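Local coordinates for protein Cel44C (Paenibacillus polymyxa, PDB 2YIH) that hydrolyses the beta-1,4-glucan backbone of xyloglucan and probably of cellulose, this chain being the glycoside hydrolase family 44 part of a longer multidomain enzyme, at residues 240-243 and 244-247; 231-235 and 236-240; 207-210 and 211-215. The protein carries 8 engineered substitutions. One frame throughout, in Å; residues are numbered along the deposited sequence.

Interaction 1. Residues 240-243 and 244-247. With XYS (alpha-D-xylopyranose), chain B; BGC (beta-D-glucopyranose), chain C.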
loop_
_atom_site.group_PDB
_atom_site.type_symbol
_atom_site.label_atom_id
_atom_site.label_comp_id
_atom_site.label_asym_id
_atom_site.label_seq_id
_atom_site.Cartn_x
_atom_site.Cartn_y
_atom_site.Cartn_z
ATOM N N LYS A 240 9.692 -1.779 15.364
ATOM C CA LYS A 240 10.650 -1.523 16.455
ATOM C C LYS A 240 11.292 -2.826 16.978
ATOM O O LYS A 240 12.506 -2.953 16.993
ATOM C CB LYS A 240 9.953 -0.788 17.601
ATOM C CG LYS A 240 10.937 -0.309 18.706
ATOM C CD LYS A 240 12.109 0.436 18.107
ATOM C CE LYS A 240 12.837 1.250 19.166
ATOM N NZ LYS A 240 13.723 0.379 19.969
ATOM N N ASP A 241 10.474 -3.799 17.377
ATOM C CA ASP A 241 11.012 -5.018 17.999
ATOM C C ASP A 241 10.068 -6.197 17.797
ATOM O O ASP A 241 9.993 -7.145 18.622
ATOM C CB ASP A 241 11.322 -4.769 19.502
ATOM C CG ASP A 241 10.075 -4.448 20.336
ATOM O OD1 ASP A 241 8.934 -4.379 19.813
ATOM O OD2 ASP A 241 10.245 -4.233 21.558
ATOM N N LEU A 242 9.385 -6.173 16.654
ATOM C CA LEU A 242 8.458 -7.231 16.331
ATOM C C LEU A 242 7.439 -7.474 17.474
ATOM O O LEU A 242 7.147 -8.599 17.842
ATOM C CB LEU A 242 9.208 -8.520 15.900
ATOM C CG LEU A 242 8.341 -9.540 15.137
ATOM C CD1 LEU A 242 7.863 -8.975 13.777
ATOM C CD2 LEU A 242 9.146 -10.827 14.904
ATOM N N GLN A 243 6.884 -6.381 17.974
ATOM C CA GLN A 243 5.902 -6.384 19.065
ATOM C C GLN A 243 6.457 -7.123 20.283
ATOM O O GLN A 243 5.827 -8.019 20.819
ATOM C CB GLN A 243 4.541 -6.959 18.602
ATOM C CG GLN A 243 3.388 -6.596 19.533
ATOM C CD GLN A 243 2.949 -5.151 19.407
ATOM O OE1 GLN A 243 3.398 -4.391 18.512
ATOM N NE2 GLN A 243 2.076 -4.734 20.333
ATOM N N THR A 244 7.658 -6.731 20.692
ATOM C CA THR A 244 8.324 -7.362 21.866
ATOM C C THR A 244 8.421 -8.877 21.666
ATOM O O THR A 244 8.002 -9.674 22.530
ATOM C CB THR A 244 7.575 -7.055 23.208
ATOM O OG1 THR A 244 7.122 -5.701 23.212
ATOM C CG2 THR A 244 8.515 -7.267 24.412
ATOM N N ALA A 245 8.991 -9.299 20.530
ATOM C CA ALA A 245 9.189 -10.719 20.247
ATOM C C ALA A 245 9.966 -11.354 21.412
ATOM O O ALA A 245 10.889 -10.727 21.956
ATOM C CB ALA A 245 9.952 -10.909 18.938
ATOM N N PRO A 246 9.602 -12.579 21.788
ATOM C CA PRO A 246 10.246 -13.198 22.966
ATOM C C PRO A 246 11.760 -13.345 22.868
ATOM O O PRO A 246 12.443 -13.288 23.903
ATOM C CB PRO A 246 9.575 -14.575 23.066
ATOM C CG PRO A 246 8.780 -14.746 21.781
ATOM C CD PRO A 246 8.428 -13.354 21.352
ATOM N N ASP A 247 12.285 -13.519 21.658
ATOM C CA ASP A 247 13.718 -13.601 21.436
ATOM C C ASP A 247 14.432 -12.299 21.077
ATOM O O ASP A 247 15.625 -12.318 20.774
ATOM C CB ASP A 247 14.060 -14.725 20.441
ATOM C CG ASP A 247 13.472 -14.482 19.057
ATOM O OD1 ASP A 247 12.607 -13.570 18.930
ATOM O OD2 ASP A 247 13.940 -15.142 18.104
HETATM C C1 XYS B . -2.942 -5.825 19.644
HETATM C C2 XYS B . -3.033 -5.924 21.160
HETATM C C3 XYS B . -1.621 -5.869 21.719
HETATM C C4 XYS B . -0.857 -7.067 21.186
HETATM C C5 XYS B . -0.908 -7.138 19.657
HETATM O O2 XYS B . -3.815 -4.851 21.688
HETATM O O3 XYS B . -1.660 -5.993 23.140
HETATM O O4 XYS B . 0.485 -6.980 21.687
HETATM O O5 XYS B . -2.253 -6.977 19.147
HETATM C C2 BGC C . 1.449 -0.961 21.590
HETATM C C3 BGC C . 0.756 -1.090 20.246
HETATM C C4 BGC C . -0.405 -0.094 20.179
HETATM C C5 BGC C . -0.007 1.302 20.630
HETATM C C6 BGC C . -1.233 2.206 20.758
HETATM C C1 BGC C . 1.861 0.489 21.825
HETATM O O2 BGC C . 2.565 -1.836 21.610
HETATM O O3 BGC C . 0.205 -2.399 20.089
HETATM O O4 BGC C . -0.818 0.005 18.832
HETATM O O5 BGC C . 0.661 1.250 21.884
HETATM O O6 BGC C . -2.160 1.563 21.645
#

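Interaction 2. Residues 231-235 and 236-240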
loop_
_atom_site.group_PDB
_atom_site.type_symbol
_atom_site.label_atom_id
_atom_site.label_comp_id
_atom_site.label_asym_id
_atom_site.label_seq_id
_atom_site.Cartn_x
_atom_site.Cartn_y
_atom_site.Cartn_z
ATOM N N PRO A 231 8.332 -7.975 5.625
ATOM C CA PRO A 231 7.577 -8.930 6.408
ATOM C C PRO A 231 6.119 -8.538 6.611
ATOM O O PRO A 231 5.417 -9.228 7.367
ATOM C CB PRO A 231 8.320 -8.952 7.781
ATOM C CG PRO A 231 9.332 -7.721 7.748
ATOM C CD PRO A 231 8.939 -6.942 6.469
ATOM N N VAL A 232 5.638 -7.512 5.888
ATOM C CA VAL A 232 4.209 -7.112 5.935
ATOM C C VAL A 232 3.837 -6.642 7.368
ATOM O O VAL A 232 2.844 -7.100 7.980
ATOM C CB VAL A 232 3.251 -8.265 5.427
ATOM C CG1 VAL A 232 1.922 -7.681 4.963
ATOM C CG2 VAL A 232 3.904 -9.042 4.231
ATOM N N LEU A 233 4.681 -5.794 7.938
ATOM C CA LEU A 233 4.546 -5.429 9.355
ATOM C C LEU A 233 3.367 -4.496 9.602
ATOM O O LEU A 233 3.150 -3.529 8.844
ATOM C CB LEU A 233 5.828 -4.743 9.839
ATOM C CG LEU A 233 7.088 -5.605 9.730
ATOM C CD1 LEU A 233 8.320 -4.843 10.253
ATOM C CD2 LEU A 233 6.957 -6.929 10.520
ATOM N N TYR A 234 2.630 -4.730 10.697
ATOM C CA TYR A 234 1.374 -3.994 10.913
ATOM C C TYR A 234 1.557 -2.509 11.198
ATOM O O TYR A 234 0.644 -1.703 10.939
ATOM C CB TYR A 234 0.541 -4.641 12.039
ATOM C CG TYR A 234 0.873 -4.129 13.425
ATOM C CD1 TYR A 234 0.236 -2.990 13.960
ATOM C CD2 TYR A 234 1.814 -4.787 14.211
ATOM C CE1 TYR A 234 0.555 -2.525 15.280
ATOM C CE2 TYR A 234 2.133 -4.334 15.513
ATOM C CZ TYR A 234 1.490 -3.208 16.029
ATOM O OH TYR A 234 1.810 -2.751 17.295
ATOM N N GLY A 235 2.688 -2.132 11.803
ATOM C CA GLY A 235 2.824 -0.773 12.329
ATOM C C GLY A 235 4.074 -0.654 13.180
ATOM O O GLY A 235 4.844 -1.599 13.311
ATOM N N PHE A 236 4.277 0.526 13.763
ATOM C CA PHE A 236 5.554 0.864 14.336
ATOM C C PHE A 236 6.020 -0.101 15.441
ATOM O O PHE A 236 7.205 -0.409 15.532
ATOM C CB PHE A 236 5.542 2.308 14.848
ATOM C CG PHE A 236 6.895 2.759 15.302
ATOM C CD1 PHE A 236 7.833 3.182 14.371
ATOM C CD2 PHE A 236 7.294 2.537 16.605
ATOM C CE1 PHE A 236 9.144 3.511 14.781
ATOM C CE2 PHE A 236 8.587 2.834 17.003
ATOM C CZ PHE A 236 9.507 3.281 16.093
ATOM N N GLY A 237 5.100 -0.611 16.256
ATOM C CA GLY A 237 5.530 -1.542 17.309
ATOM C C GLY A 237 6.202 -2.799 16.751
ATOM O O GLY A 237 7.102 -3.367 17.380
ATOM N N ALA A 238 5.776 -3.234 15.567
ATOM C CA ALA A 238 6.408 -4.345 14.890
ATOM C C ALA A 238 7.717 -3.902 14.215
ATOM O O ALA A 238 8.695 -4.654 14.212
ATOM C CB ALA A 238 5.447 -4.945 13.835
ATOM N N TYR A 239 7.734 -2.711 13.607
ATOM C CA TYR A 239 9.004 -2.182 13.051
ATOM C C TYR A 239 10.090 -2.156 14.149
ATOM O O TYR A 239 11.243 -2.504 13.898
ATOM C CB TYR A 239 8.871 -0.733 12.572
ATOM C CG TYR A 239 7.843 -0.344 11.513
ATOM C CD1 TYR A 239 6.828 -1.212 11.067
ATOM C CD2 TYR A 239 7.846 0.971 11.038
ATOM C CE1 TYR A 239 5.846 -0.755 10.155
ATOM C CE2 TYR A 239 6.914 1.423 10.139
ATOM C CZ TYR A 239 5.867 0.591 9.756
ATOM O OH TYR A 239 4.967 1.113 8.847
ATOM N N LYS A 240 9.692 -1.779 15.364
ATOM C CA LYS A 240 10.650 -1.523 16.455
ATOM C C LYS A 240 11.292 -2.826 16.978
ATOM O O LYS A 240 12.506 -2.953 16.993
ATOM C CB LYS A 240 9.953 -0.788 17.601
ATOM C CG LYS A 240 10.937 -0.309 18.706
ATOM C CD LYS A 240 12.109 0.436 18.107
ATOM C CE LYS A 240 12.837 1.250 19.166
ATOM N NZ LYS A 240 13.723 0.379 19.969
HETATM O O HOH W 1 2.415 -0.083 16.616
#

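Interaction 3. Residues 207-210 and 211-215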
loop_
_atom_site.group_PDB
_atom_site.type_symbol
_atom_site.label_atom_id
_atom_site.label_comp_id
_atom_site.label_asym_id
_atom_site.label_seq_id
_atom_site.Cartn_x
_atom_site.Cartn_y
_atom_site.Cartn_z
ATOM N N GLU A 207 12.288 -17.050 14.349
ATOM C CA GLU A 207 11.195 -17.829 13.735
ATOM C C GLU A 207 10.716 -17.185 12.425
ATOM O O GLU A 207 10.505 -17.868 11.425
ATOM C CB GLU A 207 9.997 -17.947 14.692
ATOM C CG GLU A 207 8.824 -18.678 14.040
ATOM C CD GLU A 207 7.546 -18.605 14.862
ATOM O OE1 GLU A 207 7.563 -18.003 15.960
ATOM O OE2 GLU A 207 6.517 -19.137 14.394
ATOM N N LEU A 208 10.440 -15.890 12.494
ATOM C CA LEU A 208 9.913 -15.171 11.328
ATOM C C LEU A 208 10.894 -15.262 10.157
ATOM O O LEU A 208 10.493 -15.553 9.028
ATOM C CB LEU A 208 9.611 -13.731 11.684
ATOM C CG LEU A 208 8.998 -12.936 10.521
ATOM C CD1 LEU A 208 7.771 -13.651 9.926
ATOM C CD2 LEU A 208 8.659 -11.530 10.998
ATOM N N VAL A 209 12.175 -15.019 10.424
ATOM C CA VAL A 209 13.178 -15.139 9.356
ATOM C C VAL A 209 13.223 -16.557 8.783
ATOM O O VAL A 209 13.239 -16.743 7.571
ATOM C CB VAL A 209 14.578 -14.694 9.829
ATOM C CG1 VAL A 209 15.675 -15.136 8.803
ATOM C CG2 VAL A 209 14.592 -13.187 10.024
ATOM N N ASP A 210 13.246 -17.564 9.648
ATOM C CA ASP A 210 13.272 -18.947 9.181
ATOM C C ASP A 210 12.049 -19.314 8.326
ATOM O O ASP A 210 12.186 -19.945 7.282
ATOM C CB ASP A 210 13.410 -19.927 10.364
ATOM C CG ASP A 210 14.797 -19.878 11.023
ATOM O OD1 ASP A 210 15.763 -19.341 10.431
ATOM O OD2 ASP A 210 14.894 -20.381 12.161
ATOM N N ARG A 211 10.848 -18.918 8.779
ATOM C CA ARG A 211 9.633 -19.207 8.011
ATOM C C ARG A 211 9.686 -18.511 6.656
ATOM O O ARG A 211 9.280 -19.081 5.646
ATOM C CB ARG A 211 8.404 -18.714 8.782
ATOM C CG ARG A 211 8.005 -19.650 9.915
ATOM C CD ARG A 211 6.749 -19.134 10.609
ATOM N NE ARG A 211 6.397 -19.964 11.768
ATOM C CZ ARG A 211 5.722 -21.110 11.682
ATOM N NH1 ARG A 211 5.339 -21.574 10.495
ATOM N NH2 ARG A 211 5.481 -21.833 12.777
ATOM N N SER A 212 10.221 -17.299 6.656
ATOM C CA SER A 212 10.317 -16.469 5.454
ATOM C C SER A 212 11.285 -17.050 4.434
ATOM O O SER A 212 11.009 -17.087 3.230
ATOM C CB SER A 212 10.799 -15.057 5.860
ATOM O OG SER A 212 9.800 -14.404 6.654
ATOM N N VAL A 213 12.448 -17.463 4.917
ATOM C CA VAL A 213 13.445 -18.074 4.022
ATOM C C VAL A 213 12.915 -19.358 3.422
ATOM O O VAL A 213 13.018 -19.563 2.217
ATOM C CB VAL A 213 14.755 -18.347 4.781
ATOM C CG1 VAL A 213 15.704 -19.277 3.949
ATOM C CG2 VAL A 213 15.383 -17.017 5.157
ATOM N N SER A 214 12.269 -20.194 4.240
ATOM C CA SER A 214 11.703 -21.446 3.710
ATOM C C SER A 214 10.622 -21.208 2.639
ATOM O O SER A 214 10.603 -21.878 1.606
ATOM C CB SER A 214 11.125 -22.310 4.844
ATOM O OG SER A 214 10.575 -23.504 4.301
ATOM N N LEU A 215 9.734 -20.248 2.875
ATOM C CA LEU A 215 8.624 -20.020 1.936
ATOM C C LEU A 215 9.184 -19.342 0.666
ATOM O O LEU A 215 8.839 -19.735 -0.457
ATOM C CB LEU A 215 7.535 -19.152 2.584
ATOM C CG LEU A 215 6.392 -18.696 1.659
ATOM C CD1 LEU A 215 5.751 -19.858 0.896
ATOM C CD2 LEU A 215 5.342 -17.941 2.567
#

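Interaction 1. Residues 240-243 and 244-247
Asp-241 meets Thr-244 and Ala-245 in a left-handed turn that follows helix 236-241, in a beta-alpha loop of the TIM barrel. Three residues in a row, Leu-242 to Thr-244, have positive phi. The turn is closed by Ala-245 N, which gives a nearly straight hydrogen bond to Asp-241 O (3.0 Å, 174°). A second bond ties in the side chain: Thr-244 N donates to Asp-241 OD1 at 2.8 Å. The donor stands above the carboxylate plane. On the buried side, Leu-242 CB touches Ala-245 CB at 3.9 Å.

Gln-243 leaves this turn for the glycan pocket. Its CB lies against Thr-244 N. CG is anti to the backbone N (chi1 -162°), and the chain then bends at chi2 (74°), which swings the amide toward the sugars. Gln-243 CG comes within 3.6 Å of O4 of the xylose of chain B. OE1 accepts a hydrogen bond from Tyr-234 OH, which fixes the rotation of the amide. NE2 sits between two sugars. On the CG side Gln-243 NE2 donates to xylose O4 at 3.1 Å. On the OE1 side it faces the glucose of chain C. There Gln-243 NE2 donates to glucose O3 at 3.0 Å. A weak, more bent bond runs from Gln-243 NE2 to glucose O2 at 3.2 Å.

Interaction 2. Residues 231-235 and 236-240
The ring of Tyr-239 lies with one face over the Gly-235 carbonyl carbon. Its edge is turned to Leu-233, whose CB sits near the ring plane, 3.9 Å from Tyr-239 CD1. The CG of Tyr-239 stands beside its backbone N (chi1 -58°), and this lays the ring back along the start of the helix. The fit is tight, as Tyr-239 CD1 is 3.0 Å from Gly-235 O. Beyond the ring, Tyr-239 OH bonds to His-284 O on the neighbouring strand 280-285.

Ala-238 points its methyl group at residues 231-235. Ala-238 CB meets Leu-233 CB at 4.0 Å and Tyr-234 CD2 at 3.7 Å. It comes to the Tyr-234 ring obliquely.

This is the turn from strand 227-233 of the (beta/alpha)8 barrel into helix 236-241. Gly-235 is the N-cap residue. Its O accepts two bonds. Tyr-239 N to Gly-235 O (3.1 Å) is the straighter. Ala-238 N to Gly-235 O (2.9 Å, 131°) is bent and comes from above the carbonyl plane.

Tyr-234, a glycan-pocket residue, is held at its hydroxyl by Gln-243. A water donates to Tyr-234 OH and accepts from Gly-237 N, 2.8 Å from each.

Interaction 3. Residues 207-210 and 211-215
Ser-212 is bonded twice to Leu-208 on the buried side of helix 205-222. Ser-212 N donates to Leu-208 O at 3.0 Å, the regular helix bond. Ser-212 OG donates to Leu-208 O at 2.7 Å, from the opposite face of the carbonyl plane. OG stands beside the backbone N (chi1 -67°), which turns it back along the helix to the preceding turn. The proton of this buried hydroxyl is used within its own helix. Val-209 and Val-213 lie one turn apart and face helix 258-273. They meet through CG1 of Val-209 and CG2 of Val-213, 4.1 Å apart.

The other side is more open. Glu-207 and Arg-211 run alongside each other, pointing the same way, in a salt bridge. Arg-211 NE donates to the anti lone pair of Glu-207 OE2 at 2.8 Å, with that oxygen close to the guanidinium plane. Arg-211 NH2 adds a weak bond to Glu-207 OE2 at 3.3 Å. His-199 NE2 also bonds to OE2, while Gly-204 N is hydrogen-bonded to OE1. Asp-210 is exposed and pairs with Lys-206. This division into a packed inner face and a charged outer face is that of an amphipathic helix in the outer layer of a TIM barrel.

All three interactions belong to one sector of the (beta/alpha)8 barrel. Along the chain the order is interaction 3 on helix 205-222, then interaction 2, where strand 227-233 passes into helix 236-241, then interaction 1 at the end of that helix. Interactions 1 and 2 share Lys-240 and have centres about 10 Å apart. Interaction 3 is about 16 Å from each. Leu-208 joins them: its CD2 packs on Leu-242 CD1 (3.9 Å) and on Pro-231 CB (4.1 Å). Interactions 1 and 2 hold the pocket residues Gln-243 and Tyr-234, and interaction 3 lies in the helix layer behind them.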